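Local coordinates for arginase, mitochondrial (Medicago truncatula, PDB 6VSS), which hydrolyses L-arginine to urea and L-ornithine with two manganese ions per subunit, works as a homohexamer, and also forms putrescine from agmatine, at residues R87-I92 with I113-D118; K143-M146 with P150-P153; A169-L174 with G210-R215; V311-Q316 with G322-V327. All blocks are in the same frame, centred on the assembly; numbering follows the deposited sequence. Where two conformers were deposited one is given.

Contact 1: R87-I92 with I113-D118; sequences RIREAI and ITNVGD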
loop_
_atom_site.group_PDB
_atom_site.type_symbol
_atom_site.label_atom_id
_atom_site.label_comp_id
_atom_site.label_asym_id
_atom_site.label_seq_id
_atom_site.Cartn_x
_atom_site.Cartn_y
_atom_site.Cartn_z
ATOM N N ARG B 87 7.840 -4.054 -18.105
ATOM C CA ARG B 87 8.154 -3.493 -16.753
ATOM C C ARG B 87 9.642 -3.725 -16.471
ATOM O O ARG B 87 10.278 -2.821 -16.003
ATOM C CB ARG B 87 7.227 -4.078 -15.681
ATOM C CG ARG B 87 5.809 -3.535 -15.763
ATOM C CD ARG B 87 5.743 -2.077 -15.340
ATOM N NE ARG B 87 5.704 -1.956 -13.880
ATOM C CZ ARG B 87 4.591 -2.181 -13.158
ATOM N NH1 ARG B 87 4.599 -2.051 -11.838
ATOM N NH2 ARG B 87 3.469 -2.536 -13.773
ATOM N N ILE B 88 10.151 -4.898 -16.829
ATOM C CA ILE B 88 11.608 -5.181 -16.631
ATOM C C ILE B 88 12.443 -4.265 -17.536
ATOM O O ILE B 88 13.340 -3.587 -16.999
ATOM C CB ILE B 88 11.933 -6.659 -16.834
ATOM C CG1 ILE B 88 11.196 -7.553 -15.840
ATOM C CG2 ILE B 88 13.435 -6.900 -16.751
ATOM C CD1 ILE B 88 11.188 -9.010 -16.323
ATOM N N ARG B 89 12.137 -4.131 -18.822
ATOM C CA ARG B 89 12.948 -3.201 -19.664
ATOM C C ARG B 89 12.919 -1.783 -19.083
ATOM O O ARG B 89 13.915 -1.081 -19.132
ATOM C CB ARG B 89 12.504 -3.203 -21.114
ATOM C CG ARG B 89 12.707 -4.567 -21.742
ATOM C CD ARG B 89 12.399 -4.592 -23.190
ATOM N NE ARG B 89 10.975 -4.430 -23.324
ATOM C CZ ARG B 89 10.112 -5.441 -23.484
ATOM N NH1 ARG B 89 10.543 -6.675 -23.600
ATOM N NH2 ARG B 89 8.840 -5.198 -23.632
ATOM N N GLU B 90 11.774 -1.298 -18.700
ATOM C CA GLU B 90 11.730 0.074 -18.167
ATOM C C GLU B 90 12.667 0.153 -16.949
ATOM O O GLU B 90 13.310 1.164 -16.768
ATOM C CB GLU B 90 10.304 0.465 -17.788
ATOM C CG GLU B 90 10.333 1.645 -16.865
ATOM C CD GLU B 90 8.976 2.163 -16.489
ATOM O OE1 GLU B 90 8.346 1.561 -15.601
ATOM O OE2 GLU B 90 8.552 3.132 -17.118
ATOM N N ALA B 91 12.632 -0.823 -16.036
ATOM C CA ALA B 91 13.477 -0.770 -14.831
ATOM C C ALA B 91 14.964 -0.903 -15.201
ATOM O O ALA B 91 15.768 -0.303 -14.530
ATOM C CB ALA B 91 13.011 -1.790 -13.828
ATOM N N ILE B 92 15.328 -1.655 -16.244
ATOM C CA ILE B 92 16.745 -1.750 -16.660
ATOM C C ILE B 92 17.232 -0.347 -16.976
ATOM O O ILE B 92 18.383 -0.038 -16.659
ATOM C CB ILE B 92 16.938 -2.663 -17.878
ATOM C CG1 ILE B 92 16.782 -4.127 -17.497
ATOM C CG2 ILE B 92 18.284 -2.427 -18.530
ATOM C CD1 ILE B 92 16.583 -5.015 -18.736
ATOM N N ILE B 113 24.162 -5.143 -24.041
ATOM C CA ILE B 113 22.732 -5.550 -23.911
ATOM C C ILE B 113 21.887 -4.803 -24.934
ATOM O O ILE B 113 22.120 -3.617 -25.176
ATOM C CB ILE B 113 22.232 -5.359 -22.469
ATOM C CG1 ILE B 113 20.893 -6.071 -22.275
ATOM C CG2 ILE B 113 22.168 -3.856 -22.124
ATOM C CD1 ILE B 113 20.327 -5.877 -20.909
ATOM N N THR B 114 20.940 -5.512 -25.535
ATOM C CA THR B 114 20.053 -4.902 -26.528
ATOM C C THR B 114 18.664 -5.532 -26.386
ATOM O O THR B 114 18.576 -6.733 -26.087
ATOM C CB THR B 114 20.725 -5.040 -27.902
ATOM O OG1 THR B 114 20.051 -4.180 -28.801
ATOM C CG2 THR B 114 20.622 -6.416 -28.496
ATOM N N ASN B 115 17.628 -4.784 -26.743
ATOM C CA ASN B 115 16.240 -5.298 -26.791
ATOM C C ASN B 115 15.928 -5.785 -28.203
ATOM O O ASN B 115 16.128 -5.022 -29.114
ATOM C CB ASN B 115 15.238 -4.232 -26.382
ATOM C CG ASN B 115 13.836 -4.803 -26.295
ATOM O OD1 ASN B 115 13.629 -5.984 -25.977
ATOM N ND2 ASN B 115 12.855 -3.988 -26.607
ATOM N N VAL B 116 15.397 -6.978 -28.367
ATOM C CA VAL B 116 14.851 -7.445 -29.670
ATOM C C VAL B 116 13.347 -7.170 -29.637
ATOM O O VAL B 116 12.897 -6.297 -30.379
ATOM C CB VAL B 116 15.166 -8.926 -29.931
ATOM C CG1 VAL B 116 14.314 -9.498 -31.061
ATOM C CG2 VAL B 116 16.641 -9.148 -30.220
ATOM N N GLY B 117 12.620 -7.773 -28.691
ATOM C CA GLY B 117 11.210 -7.424 -28.450
ATOM C C GLY B 117 10.418 -8.581 -27.880
ATOM O O GLY B 117 11.028 -9.480 -27.351
ATOM N N ASP B 118 9.091 -8.492 -27.944
ATOM C CA ASP B 118 8.167 -9.394 -27.267
ATOM C C ASP B 118 7.512 -10.231 -28.358
ATOM O O ASP B 118 7.073 -9.663 -29.360
ATOM C CB ASP B 118 7.157 -8.615 -26.423
ATOM C CG ASP B 118 7.731 -8.000 -25.169
ATOM O OD1 ASP B 118 8.930 -8.104 -24.953
ATOM O OD2 ASP B 118 6.960 -7.434 -24.411
HETATM O O HOH W 1 12.251 -7.891 -24.788
#
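Arg89 and Asn115 bring their CA atoms to 8.1 Å where helix segment 87-92 passes strand 113-118, the two running nearly antiparallel at 155°. The strand is the outermost at one border of the parallel sheet in the arginase α/β fold, and the helix covers it from one side. Arg89 carries most of the contact. Its guanidinium meets Asp118 end-on with two nitrogens: NH1 reaches OD1 at 2.5 Å on the syn side, bent to 139°, while NH2 reaches OD2 at 3.0 Å in a straighter bond of 168°, held in the guanidinium plane but arriving from above the carboxylate. A bend at chi3 turns the end of the chain toward Asp118 and lets CD rest on the amide of Asn115, 3.3 Å from OD1. The remaining nitrogen, NE, forms a separate salt bridge with Glu122 of a second subunit, which links this pairing to the hexamer. Methionine in place of Arg89 would probably leave the carboxylates of Asp118 and of that neighbouring Glu122 without their shared cation. One turn further along the helix the chemistry becomes apolar, where Ile92 CD1 approaches Ile113 CD1 at 4.4 Å.

Contact 2: K143-M146 with P150-P153; sequences KLVM and PLRP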
loop_
_atom_site.group_PDB
_atom_site.type_symbol
_atom_site.label_atom_id
_atom_site.label_comp_id
_atom_site.label_asym_id
_atom_site.label_seq_id
_atom_site.Cartn_x
_atom_site.Cartn_y
_atom_site.Cartn_z
ATOM N N LYS B 143 15.309 -19.002 -32.060
ATOM C CA LYS B 143 16.224 -19.407 -33.158
ATOM C C LYS B 143 16.545 -18.196 -34.040
ATOM O O LYS B 143 17.727 -18.077 -34.472
ATOM C CB LYS B 143 15.607 -20.566 -33.960
ATOM C CG LYS B 143 15.542 -21.886 -33.215
ATOM C CD LYS B 143 15.086 -23.089 -34.070
ATOM C CE LYS B 143 15.167 -24.364 -33.258
ATOM N NZ LYS B 143 14.712 -25.558 -34.002
ATOM N N LEU B 144 15.542 -17.337 -34.274
ATOM C CA LEU B 144 15.690 -16.087 -35.045
ATOM C C LEU B 144 16.711 -15.175 -34.336
ATOM O O LEU B 144 17.515 -14.596 -35.071
ATOM C CB LEU B 144 14.323 -15.420 -35.289
ATOM C CG LEU B 144 13.388 -16.170 -36.261
ATOM C CD1 LEU B 144 11.957 -15.666 -36.203
ATOM C CD2 LEU B 144 13.886 -16.079 -37.716
ATOM N N VAL B 145 16.768 -15.119 -32.995
ATOM C CA VAL B 145 17.815 -14.301 -32.285
ATOM C C VAL B 145 19.186 -14.985 -32.443
ATOM O O VAL B 145 20.197 -14.339 -32.784
ATOM C CB VAL B 145 17.455 -14.065 -30.802
ATOM C CG1 VAL B 145 18.536 -13.300 -30.060
ATOM C CG2 VAL B 145 16.132 -13.365 -30.664
ATOM N N MET B 146 19.210 -16.293 -32.290
ATOM C CA MET B 146 20.468 -17.069 -32.275
ATOM C C MET B 146 21.096 -17.008 -33.659
ATOM O O MET B 146 22.349 -17.018 -33.710
ATOM C CB MET B 146 20.220 -18.525 -31.892
ATOM C CG MET B 146 19.773 -18.665 -30.474
ATOM S SD MET B 146 19.682 -20.382 -29.950
ATOM C CE MET B 146 21.444 -20.688 -29.810
ATOM N N PRO B 150 26.284 -11.658 -33.309
ATOM C CA PRO B 150 26.714 -12.311 -32.077
ATOM C C PRO B 150 25.615 -12.316 -31.003
ATOM O O PRO B 150 25.948 -12.462 -29.849
ATOM C CB PRO B 150 27.848 -11.379 -31.640
ATOM C CG PRO B 150 27.365 -10.001 -32.034
ATOM C CD PRO B 150 26.464 -10.209 -33.235
ATOM N N LEU B 151 24.356 -12.110 -31.403
ATOM C CA LEU B 151 23.234 -12.033 -30.433
ATOM C C LEU B 151 23.099 -13.374 -29.724
ATOM O O LEU B 151 23.177 -14.439 -30.402
ATOM C CB LEU B 151 21.917 -11.724 -31.133
ATOM C CG LEU B 151 21.875 -10.458 -31.985
ATOM C CD1 LEU B 151 20.433 -10.161 -32.357
ATOM C CD2 LEU B 151 22.518 -9.285 -31.266
ATOM N N ARG B 152 22.818 -13.316 -28.428
ATOM C CA ARG B 152 22.519 -14.484 -27.569
ATOM C C ARG B 152 21.230 -14.168 -26.785
ATOM O O ARG B 152 21.130 -13.092 -26.209
ATOM C CB ARG B 152 23.708 -14.882 -26.702
ATOM C CG ARG B 152 24.876 -15.466 -27.476
ATOM C CD ARG B 152 25.888 -16.121 -26.564
ATOM N NE ARG B 152 27.089 -16.419 -27.310
ATOM C CZ ARG B 152 28.040 -17.265 -26.971
ATOM N NH1 ARG B 152 27.982 -17.947 -25.849
ATOM N NH2 ARG B 152 29.075 -17.422 -27.769
ATOM N N PRO B 153 20.262 -15.094 -26.776
ATOM C CA PRO B 153 18.932 -14.865 -26.212
ATOM C C PRO B 153 18.912 -14.825 -24.680
ATOM O O PRO B 153 19.277 -15.819 -24.036
ATOM C CB PRO B 153 18.135 -16.069 -26.712
ATOM C CG PRO B 153 19.173 -17.126 -26.783
ATOM C CD PRO B 153 20.334 -16.398 -27.435
HETATM O O HOH W 2 24.363 -15.825 -32.134
#
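Val145 comes first along segment 143-146 to meet the following strand, Leu151 and Pro153 being its main partners. Its CG1 methyl stands opposite the backbone N (chi1 177°), a rotation that places it 3.9 Å from Leu151 CB. The same methyl lies 4.1 Å from Pro153 N, so one branch of the valine touches both residues that the strand turns toward the helix. The valine and leucine side chains cross at about a right angle. The backbone of Val145 takes part as well, with its O 3.5 Å from Leu151 CB. Farther out, Val145 and Leu151 both pack on Ser65 of the adjoining strand 63-69.

Met146, the last residue of the helix, makes two kinds of contact. Its CG passes obliquely beside the pyrrolidine ring of Pro153, 3.8 Å from CD, while the thioether end bends at chi3 (74°) and continues to Leu174 of helix 163-174. Its carbonyl is joined to the strand through water: a bound water donates to Met146 O at 2.8 Å and to Leu151 O at 2.5 Å, tying the helix end to the first strand residue where direct bonding is absent. Between Leu151 and Pro153, Arg152 points away from the helix, and its guanidinium pairs with Asp304.

The three-residue turn between the segments ends in a cis peptide bond before Pro150. This is the α-to-β half of a β-α-β crossover, in which helix 131-146 connects strand 113-118 to strand 151-157 within the parallel sheet, past the intervening strand 63-69.

Contact 3: A169-L174 with G210-R215; sequences AVSEKL and GGYARR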
loop_
_atom_site.group_PDB
_atom_site.type_symbol
_atom_site.label_atom_id
_atom_site.label_comp_id
_atom_site.label_asym_id
_atom_site.label_seq_id
_atom_site.Cartn_x
_atom_site.Cartn_y
_atom_site.Cartn_z
ATOM N N ALA B 169 15.017 -24.959 -28.107
ATOM C CA ALA B 169 15.444 -24.141 -29.259
ATOM C C ALA B 169 16.957 -23.924 -29.181
ATOM O O ALA B 169 17.621 -24.067 -30.241
ATOM C CB ALA B 169 14.708 -22.849 -29.245
ATOM N N VAL B 170 17.491 -23.630 -27.989
ATOM C CA VAL B 170 18.954 -23.431 -27.826
ATOM C C VAL B 170 19.708 -24.717 -28.206
ATOM O O VAL B 170 20.655 -24.653 -28.990
ATOM C CB VAL B 170 19.310 -22.991 -26.412
ATOM C CG1 VAL B 170 20.804 -22.997 -26.256
ATOM C CG2 VAL B 170 18.736 -21.609 -26.080
ATOM N N SER B 171 19.288 -25.837 -27.649
ATOM C CA SER B 171 19.883 -27.180 -27.810
ATOM C C SER B 171 19.800 -27.628 -29.260
ATOM O O SER B 171 20.763 -28.255 -29.732
ATOM C CB SER B 171 19.188 -28.186 -26.945
ATOM O OG SER B 171 19.776 -29.480 -27.089
ATOM N N GLU B 172 18.654 -27.422 -29.891
ATOM C CA GLU B 172 18.416 -27.899 -31.267
ATOM C C GLU B 172 19.281 -27.033 -32.176
ATOM O O GLU B 172 19.941 -27.599 -33.063
ATOM C CB GLU B 172 16.951 -27.783 -31.660
ATOM C CG GLU B 172 16.067 -28.864 -31.122
ATOM C CD GLU B 172 14.604 -28.597 -31.397
ATOM O OE1 GLU B 172 14.273 -27.494 -31.855
ATOM O OE2 GLU B 172 13.791 -29.505 -31.161
ATOM N N LYS B 173 19.322 -25.717 -31.934
ATOM C CA LYS B 173 20.165 -24.845 -32.776
ATOM C C LYS B 173 21.649 -25.147 -32.515
ATOM O O LYS B 173 22.411 -25.105 -33.487
ATOM C CB LYS B 173 19.833 -23.363 -32.634
ATOM C CG LYS B 173 20.775 -22.451 -33.436
ATOM C CD LYS B 173 20.110 -21.572 -34.470
ATOM C CE LYS B 173 19.762 -22.349 -35.712
ATOM N NZ LYS B 173 18.548 -21.815 -36.368
ATOM N N LEU B 174 22.087 -25.434 -31.282
ATOM C CA LEU B 174 23.543 -25.638 -31.041
ATOM C C LEU B 174 23.939 -27.018 -31.550
ATOM O O LEU B 174 25.125 -27.202 -31.815
ATOM C CB LEU B 174 23.908 -25.439 -29.572
ATOM C CG LEU B 174 23.831 -23.992 -29.083
ATOM C CD1 LEU B 174 24.444 -23.821 -27.702
ATOM C CD2 LEU B 174 24.511 -23.064 -30.054
ATOM N N GLY B 210 13.462 -34.696 -22.772
ATOM C CA GLY B 210 13.961 -34.454 -24.137
ATOM C C GLY B 210 15.457 -34.663 -24.266
ATOM O O GLY B 210 15.962 -34.589 -25.404
ATOM N N GLY B 211 16.154 -34.913 -23.150
ATOM C CA GLY B 211 17.629 -34.936 -23.086
ATOM C C GLY B 211 18.204 -33.644 -23.620
ATOM O O GLY B 211 19.238 -33.672 -24.223
ATOM N N TYR B 212 17.538 -32.509 -23.460
ATOM C CA TYR B 212 18.049 -31.225 -24.006
ATOM C C TYR B 212 19.131 -30.710 -23.079
ATOM O O TYR B 212 19.892 -29.879 -23.492
ATOM C CB TYR B 212 16.925 -30.203 -24.174
ATOM C CG TYR B 212 15.886 -30.625 -25.177
ATOM C CD1 TYR B 212 16.229 -30.766 -26.514
ATOM C CD2 TYR B 212 14.579 -30.909 -24.793
ATOM C CE1 TYR B 212 15.292 -31.142 -27.455
ATOM C CE2 TYR B 212 13.627 -31.285 -25.732
ATOM C CZ TYR B 212 13.994 -31.405 -27.063
ATOM O OH TYR B 212 13.094 -31.787 -28.007
ATOM N N ALA B 213 19.160 -31.198 -21.842
ATOM C CA ALA B 213 20.123 -30.772 -20.799
ATOM C C ALA B 213 20.848 -31.998 -20.241
ATOM O O ALA B 213 20.230 -33.075 -20.216
ATOM C CB ALA B 213 19.422 -30.001 -19.721
ATOM N N ARG B 214 22.119 -31.836 -19.857
ATOM C CA ARG B 214 22.907 -32.899 -19.178
ATOM C C ARG B 214 22.859 -32.641 -17.671
ATOM O O ARG B 214 22.060 -33.254 -17.017
ATOM C CB ARG B 214 24.322 -32.925 -19.743
ATOM C CG ARG B 214 25.245 -33.936 -19.080
ATOM C CD ARG B 214 26.619 -33.844 -19.710
ATOM N NE ARG B 214 27.214 -32.559 -19.380
ATOM C CZ ARG B 214 28.500 -32.333 -19.257
ATOM N NH1 ARG B 214 29.367 -33.314 -19.463
ATOM N NH2 ARG B 214 28.911 -31.117 -18.934
ATOM N N ARG B 215 23.640 -31.700 -17.170
ATOM C CA ARG B 215 23.556 -31.246 -15.777
ATOM C C ARG B 215 22.435 -30.216 -15.647
ATOM O O ARG B 215 22.115 -29.491 -16.623
ATOM C CB ARG B 215 24.913 -30.704 -15.356
ATOM C CG ARG B 215 26.003 -31.770 -15.412
ATOM C CD ARG B 215 27.308 -31.263 -14.847
ATOM N NE ARG B 215 27.170 -30.901 -13.453
ATOM C CZ ARG B 215 27.968 -30.057 -12.813
ATOM N NH1 ARG B 215 28.984 -29.466 -13.427
ATOM N NH2 ARG B 215 27.756 -29.813 -11.540
#
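Ser171 OG hydrogen-bonds to Gly176 O, just beyond the end of its own helix, and the same oxygen sits in plane at the edge of the Tyr212 ring, 3.8 Å from CD1. The serine hydroxyl lies opposite the backbone N (chi1 -179°), which sets it between the helix end and the incoming chain; Tyr212 O is 3.6 Å from it and is not a bonded partner. One residue on, Glu172 extends toward the far end of the same ring. Its OE2 stops 4.0 Å from Tyr212 OH, with the carboxylate turned 77° to the ring, so the pair is a loose approach at a more exposed border. The firm partner of this glutamate is Lys143 of helix 131-146, whose NZ forms a salt bridge with OE1.

On the second segment, Gly210 O stands 3.8 Å above the centre of the Tyr212 ring, and a side chain at Gly210 would collide with CE2. The positive phi of Gly211 closes a Schellman motif after helix 203-209. The chain then enters strand 213-221, completing the β-α-β unit that leads from strand 178-183 to its parallel neighbour, here packed against the end of helix 163-174.

Contact 4: V311-Q316 with G322-V327; sequences VEYNPQ and GITALV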
loop_
_atom_site.group_PDB
_atom_site.type_symbol
_atom_site.label_atom_id
_atom_site.label_comp_id
_atom_site.label_asym_id
_atom_site.label_seq_id
_atom_site.Cartn_x
_atom_site.Cartn_y
_atom_site.Cartn_z
ATOM N N VAL B 311 12.320 -15.180 -15.138
ATOM C CA VAL B 311 10.889 -15.560 -15.160
ATOM C C VAL B 311 10.220 -15.292 -13.822
ATOM O O VAL B 311 10.952 -15.137 -12.851
ATOM C CB VAL B 311 10.737 -17.022 -15.573
ATOM C CG1 VAL B 311 11.351 -17.200 -16.960
ATOM C CG2 VAL B 311 11.343 -17.996 -14.590
ATOM N N GLU B 312 8.884 -15.194 -13.890
ATOM C CA GLU B 312 7.955 -15.251 -12.765
ATOM C C GLU B 312 8.003 -13.900 -12.009
ATOM O O GLU B 312 7.298 -13.796 -10.990
ATOM C CB GLU B 312 8.300 -16.430 -11.836
ATOM C CG GLU B 312 7.973 -17.819 -12.381
ATOM C CD GLU B 312 6.531 -18.284 -12.424
ATOM O OE1 GLU B 312 6.230 -19.194 -13.266
ATOM O OE2 GLU B 312 5.698 -17.721 -11.698
ATOM N N TYR B 313 8.619 -12.824 -12.542
ATOM C CA TYR B 313 8.287 -11.466 -12.037
ATOM C C TYR B 313 6.786 -11.240 -12.345
ATOM O O TYR B 313 6.380 -11.416 -13.494
ATOM C CB TYR B 313 9.135 -10.325 -12.611
ATOM C CG TYR B 313 8.611 -8.963 -12.236
ATOM C CD1 TYR B 313 8.215 -8.680 -10.938
ATOM C CD2 TYR B 313 8.500 -7.934 -13.166
ATOM C CE1 TYR B 313 7.742 -7.420 -10.581
ATOM C CE2 TYR B 313 7.979 -6.689 -12.833
ATOM C CZ TYR B 313 7.631 -6.416 -11.528
ATOM O OH TYR B 313 7.181 -5.156 -11.169
ATOM N N ASN B 314 6.005 -10.859 -11.322
ATOM C CA ASN B 314 4.550 -10.574 -11.414
ATOM C C ASN B 314 4.339 -9.144 -10.941
ATOM O O ASN B 314 4.190 -8.872 -9.750
ATOM C CB ASN B 314 3.800 -11.619 -10.571
ATOM C CG ASN B 314 2.295 -11.511 -10.728
ATOM O OD1 ASN B 314 1.807 -10.458 -11.137
ATOM N ND2 ASN B 314 1.573 -12.591 -10.415
ATOM N N PRO B 315 4.242 -8.171 -11.857
ATOM C CA PRO B 315 4.038 -6.785 -11.467
ATOM C C PRO B 315 2.703 -6.503 -10.762
ATOM O O PRO B 315 2.627 -5.585 -10.015
ATOM C CB PRO B 315 4.101 -5.996 -12.789
ATOM C CG PRO B 315 4.131 -6.994 -13.897
ATOM C CD PRO B 315 4.344 -8.363 -13.306
ATOM N N GLN B 316 1.696 -7.339 -10.957
ATOM C CA GLN B 316 0.408 -7.236 -10.217
ATOM C C GLN B 316 0.608 -7.588 -8.753
ATOM O O GLN B 316 -0.304 -7.321 -8.054
ATOM C CB GLN B 316 -0.666 -8.201 -10.715
ATOM C CG GLN B 316 -1.135 -7.833 -12.103
ATOM C CD GLN B 316 -2.286 -8.647 -12.638
ATOM O OE1 GLN B 316 -2.081 -9.692 -13.231
ATOM N NE2 GLN B 316 -3.497 -8.107 -12.551
ATOM N N GLY B 322 7.471 -0.613 -7.136
ATOM C CA GLY B 322 8.009 -1.497 -8.186
ATOM C C GLY B 322 9.357 -2.087 -7.812
ATOM O O GLY B 322 10.146 -2.293 -8.700
ATOM N N ILE B 323 9.593 -2.362 -6.532
ATOM C CA ILE B 323 10.910 -2.924 -6.105
ATOM C C ILE B 323 11.246 -4.204 -6.891
ATOM O O ILE B 323 12.353 -4.330 -7.328
ATOM C CB ILE B 323 10.990 -3.107 -4.574
ATOM C CG1 ILE B 323 12.413 -3.379 -4.094
ATOM C CG2 ILE B 323 10.013 -4.129 -4.039
ATOM C CD1 ILE B 323 13.451 -2.477 -4.687
ATOM N N THR B 324 10.293 -5.083 -7.103
ATOM C CA THR B 324 10.618 -6.354 -7.786
ATOM C C THR B 324 10.965 -6.101 -9.244
ATOM O O THR B 324 11.757 -6.845 -9.766
ATOM C CB THR B 324 9.559 -7.432 -7.629
ATOM O OG1 THR B 324 9.230 -7.399 -6.261
ATOM C CG2 THR B 324 10.017 -8.820 -7.992
ATOM N N ALA B 325 10.421 -5.088 -9.898
ATOM C CA ALA B 325 10.832 -4.758 -11.281
ATOM C C ALA B 325 12.348 -4.481 -11.302
ATOM O O ALA B 325 13.073 -4.987 -12.190
ATOM C CB ALA B 325 10.038 -3.590 -11.811
ATOM N N LEU B 326 12.798 -3.691 -10.320
ATOM C CA LEU B 326 14.231 -3.336 -10.147
ATOM C C LEU B 326 15.039 -4.603 -9.850
ATOM O O LEU B 326 16.106 -4.768 -10.462
ATOM C CB LEU B 326 14.354 -2.327 -9.003
ATOM C CG LEU B 326 14.127 -0.871 -9.398
ATOM C CD1 LEU B 326 14.304 0.052 -8.204
ATOM C CD2 LEU B 326 15.064 -0.470 -10.525
ATOM N N VAL B 327 14.533 -5.470 -8.966
ATOM C CA VAL B 327 15.234 -6.728 -8.680
ATOM C C VAL B 327 15.381 -7.550 -9.999
ATOM O O VAL B 327 16.475 -8.066 -10.344
ATOM C CB VAL B 327 14.480 -7.455 -7.544
ATOM C CG1 VAL B 327 14.845 -8.908 -7.474
ATOM C CG2 VAL B 327 14.644 -6.768 -6.175
#
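Tyr313 lies against Thr324 and Ala325, bridging a β-α loop of the arginase fold: residues 311-316 leave strand 305-311, and the chain returns to begin helix 323-339. The loop also holds Glu312, inferred to bind substrate, whose OE1 is bonded by His160 N and His200 ND1.

The first kind of interaction is with the ring face. Ala325 CA makes a CH-pi contact 4.0 Å from the Tyr313 centroid, 29° off the normal, and Thr324 O lies over the same face nearer its rim. On the opposite face Pro315 N is 3.7 Å above the plane. The ring is thus clasped between its own loop and the first helical turn, a position it reaches with CG opposite the backbone N (chi1 171°).

Apolar contacts follow. Thr324 CG2 meets the ring at CD1, 3.5 Å away, and Tyr313 CZ lies 3.7 Å from Ala325 CB. Ile88 of helix 84-92 also touches the tyrosine.

The polar interactions converge on Asp318, in the turn between the segments. Its OD2 is bonded by Tyr313 OH and Ala325 N, and its OD1 by Thr324 OG1, so one carboxylate ties the phenol to the start of the helix. Gly322, with positive phi, occupies the N-cap. A valine at Tyr313 would probably open a gap between Pro315 and Ala325 and cost Asp318 OD2 its phenol partner.

Within the loop, Gln316 N makes a weak bond of 3.1 Å to Asn314 OD1.

Overall arrangement
Contacts 1, 2 and 4 are buried, whereas contact 3 is only partly so. Contacts 1, 2 and 3 join helices to the same parallel sheet; contact 4 instead closes a loop near the manganese site. Their chemistry differs accordingly: a salt bridge reaching another subunit in contact 1, apolar packing with a water link in contact 2, a serine and a ring edge in contact 3, and a clasped aromatic face in contact 4. Contacts 1 and 4 touch where Ala91 CB lies 3.6 Å from Ala325 O. Contacts 2 and 3 meet through Met146 as well as the Lys143-Glu172 salt bridge, while contacts 3 and 4 lie about 28 Å apart between centres.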